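Local coordinates for protein plantacyanin (Spinacia oleracea, PDB 1F56) that is a basic blue copper protein of the cupredoxin fold that carries a single copper ion and probably serves in electron transfer, at residues 35-40 with 73-78. Sequence-based numbering, arbitrary orientation.
Sequences NVVAVN and ICSFPG. With CU1 (copper (I) ion), chain F; SO4 (sulfate ion), chain D.
Asn35 lays its carboxamide over the CD1-CE1 rim of the Phe76 ring, ND2 3.4 Å from CE1 and the two planes 41° apart, at the type 1 copper site of this cupredoxin barrel. With CG set between its own backbone N and carbonyl carbon (chi1 69°), the amide reaches across to the loop that follows strand 68-73. There OD1 takes the N-H of Ser75 on an in-plane lone pair, at 2.9 Å, while ND2 lies 2.8 Å from Ser75 OG. The backbone N of Asn35, over the same face of Phe76 and offset toward its rim, gives a weak hydrogen bond to Cys74 SG at 3.6 Å, a second-shell contact that may temper the charge on the thiolate. An alanine here would probably leave Ser75 N without its acceptor and open a gap over the rim of the Phe76 ring, giving the copper loop more freedom to move. Farther along, Val37 and Ile73 form an antiparallel hydrogen-bonded pair, each N bonded to the other's O. Val39 CG1 packs on Ile73 CG1 and CD1, both at 4.0 Å. His34, His79 and Met84 complete the copper site with Cys74, whose SG sits 2.2 Å from the metal.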
loop_
_atom_site.group_PDB
_atom_site.type_symbol
_atom_site.label_atom_id
_atom_site.label_comp_id
_atom_site.label_asym_id
_atom_site.label_seq_id
_atom_site.Cartn_x
_atom_site.Cartn_y
_atom_site.Cartn_z
ATOM N N ASN A 35 -6.767 -6.392 -0.896
ATOM C CA ASN A 35 -6.903 -5.276 -1.810
ATOM C C ASN A 35 -5.872 -4.241 -1.364
ATOM O O ASN A 35 -5.243 -4.394 -0.298
ATOM C CB ASN A 35 -8.334 -4.711 -1.810
ATOM C CG ASN A 35 -8.702 -4.013 -0.529
ATOM O OD1 ASN A 35 -7.911 -3.921 0.406
ATOM N ND2 ASN A 35 -9.927 -3.505 -0.481
ATOM N N VAL A 36 -5.650 -3.229 -2.202
ATOM C CA VAL A 36 -4.719 -2.158 -1.892
ATOM C C VAL A 36 -5.484 -0.845 -2.048
ATOM O O VAL A 36 -5.966 -0.532 -3.124
ATOM C CB VAL A 36 -3.526 -2.134 -2.857
ATOM C CG1 VAL A 36 -2.547 -1.039 -2.429
ATOM C CG2 VAL A 36 -2.856 -3.510 -2.892
ATOM N N VAL A 37 -5.607 -0.096 -0.963
ATOM C CA VAL A 37 -6.318 1.169 -1.004
ATOM C C VAL A 37 -5.312 2.279 -0.695
ATOM O O VAL A 37 -4.614 2.200 0.320
ATOM C CB VAL A 37 -7.460 1.195 0.050
ATOM C CG1 VAL A 37 -8.311 2.460 -0.126
ATOM C CG2 VAL A 37 -8.337 -0.065 -0.094
ATOM N N ALA A 38 -5.225 3.280 -1.578
ATOM C CA ALA A 38 -4.328 4.421 -1.390
ATOM C C ALA A 38 -5.110 5.413 -0.550
ATOM O O ALA A 38 -6.138 5.931 -0.986
ATOM C CB ALA A 38 -3.948 5.049 -2.758
ATOM N N VAL A 39 -4.621 5.688 0.650
ATOM C CA VAL A 39 -5.333 6.572 1.568
ATOM C C VAL A 39 -4.486 7.769 1.980
ATOM O O VAL A 39 -3.351 7.909 1.538
ATOM C CB VAL A 39 -5.743 5.778 2.848
ATOM C CG1 VAL A 39 -6.567 4.558 2.464
ATOM C CG2 VAL A 39 -4.494 5.315 3.608
ATOM N N ASN A 40 -5.037 8.633 2.831
ATOM C CA ASN A 40 -4.284 9.793 3.309
ATOM C C ASN A 40 -3.731 9.464 4.700
ATOM O O ASN A 40 -3.968 8.369 5.221
ATOM C CB ASN A 40 -5.179 11.041 3.360
ATOM C CG ASN A 40 -6.422 10.841 4.209
ATOM O OD1 ASN A 40 -6.662 9.763 4.758
ATOM N ND2 ASN A 40 -7.224 11.886 4.320
ATOM N N ILE A 73 -3.283 0.706 2.609
ATOM C CA ILE A 73 -3.799 -0.253 3.598
ATOM C C ILE A 73 -4.634 -1.287 2.849
ATOM O O ILE A 73 -4.990 -1.087 1.679
ATOM C CB ILE A 73 -4.748 0.414 4.674
ATOM C CG1 ILE A 73 -6.028 0.949 4.011
ATOM C CG2 ILE A 73 -4.030 1.554 5.401
ATOM C CD1 ILE A 73 -7.049 1.529 5.000
ATOM N N CYS A 74 -4.907 -2.411 3.499
ATOM C CA CYS A 74 -5.796 -3.418 2.924
ATOM C C CYS A 74 -7.024 -3.078 3.736
ATOM O O CYS A 74 -6.918 -2.896 4.945
ATOM C CB CYS A 74 -5.381 -4.845 3.268
ATOM S SG CYS A 74 -6.622 -6.045 2.701
ATOM N N SER A 75 -8.180 -2.991 3.108
ATOM C CA SER A 75 -9.370 -2.608 3.871
ATOM C C SER A 75 -10.278 -3.754 4.359
ATOM O O SER A 75 -11.262 -3.508 5.057
ATOM C CB SER A 75 -10.200 -1.635 3.042
ATOM O OG SER A 75 -10.673 -2.311 1.894
ATOM N N PHE A 76 -9.975 -4.990 4.000
ATOM C CA PHE A 76 -10.823 -6.092 4.451
ATOM C C PHE A 76 -10.786 -6.149 5.983
ATOM O O PHE A 76 -9.780 -5.809 6.598
ATOM C CB PHE A 76 -10.357 -7.420 3.844
ATOM C CG PHE A 76 -10.433 -7.475 2.329
ATOM C CD1 PHE A 76 -11.084 -6.480 1.603
ATOM C CD2 PHE A 76 -9.914 -8.568 1.640
ATOM C CE1 PHE A 76 -11.225 -6.582 0.198
ATOM C CE2 PHE A 76 -10.045 -8.682 0.247
ATOM C CZ PHE A 76 -10.707 -7.681 -0.473
ATOM N N PRO A 77 -11.901 -6.563 6.620
ATOM C CA PRO A 77 -12.029 -6.664 8.079
ATOM C C PRO A 77 -10.890 -7.400 8.752
ATOM O O PRO A 77 -10.615 -8.538 8.414
ATOM C CB PRO A 77 -13.353 -7.396 8.263
ATOM C CG PRO A 77 -14.127 -7.006 7.061
ATOM C CD PRO A 77 -13.120 -7.063 5.954
ATOM N N GLY A 78 -10.249 -6.741 9.717
ATOM C CA GLY A 78 -9.143 -7.340 10.442
ATOM C C GLY A 78 -7.765 -7.253 9.782
ATOM O O GLY A 78 -6.743 -7.449 10.441
HETATM CU CU CU1 F . -5.728 -7.947 3.254
HETATM S S SO4 D . -9.313 -3.725 11.474
HETATM O O1 SO4 D . -9.457 -2.296 11.105
HETATM O O2 SO4 D . -10.591 -4.444 11.318
HETATM O O3 SO4 D . -8.318 -4.350 10.586
HETATM O O4 SO4 D . -8.890 -3.808 12.880
#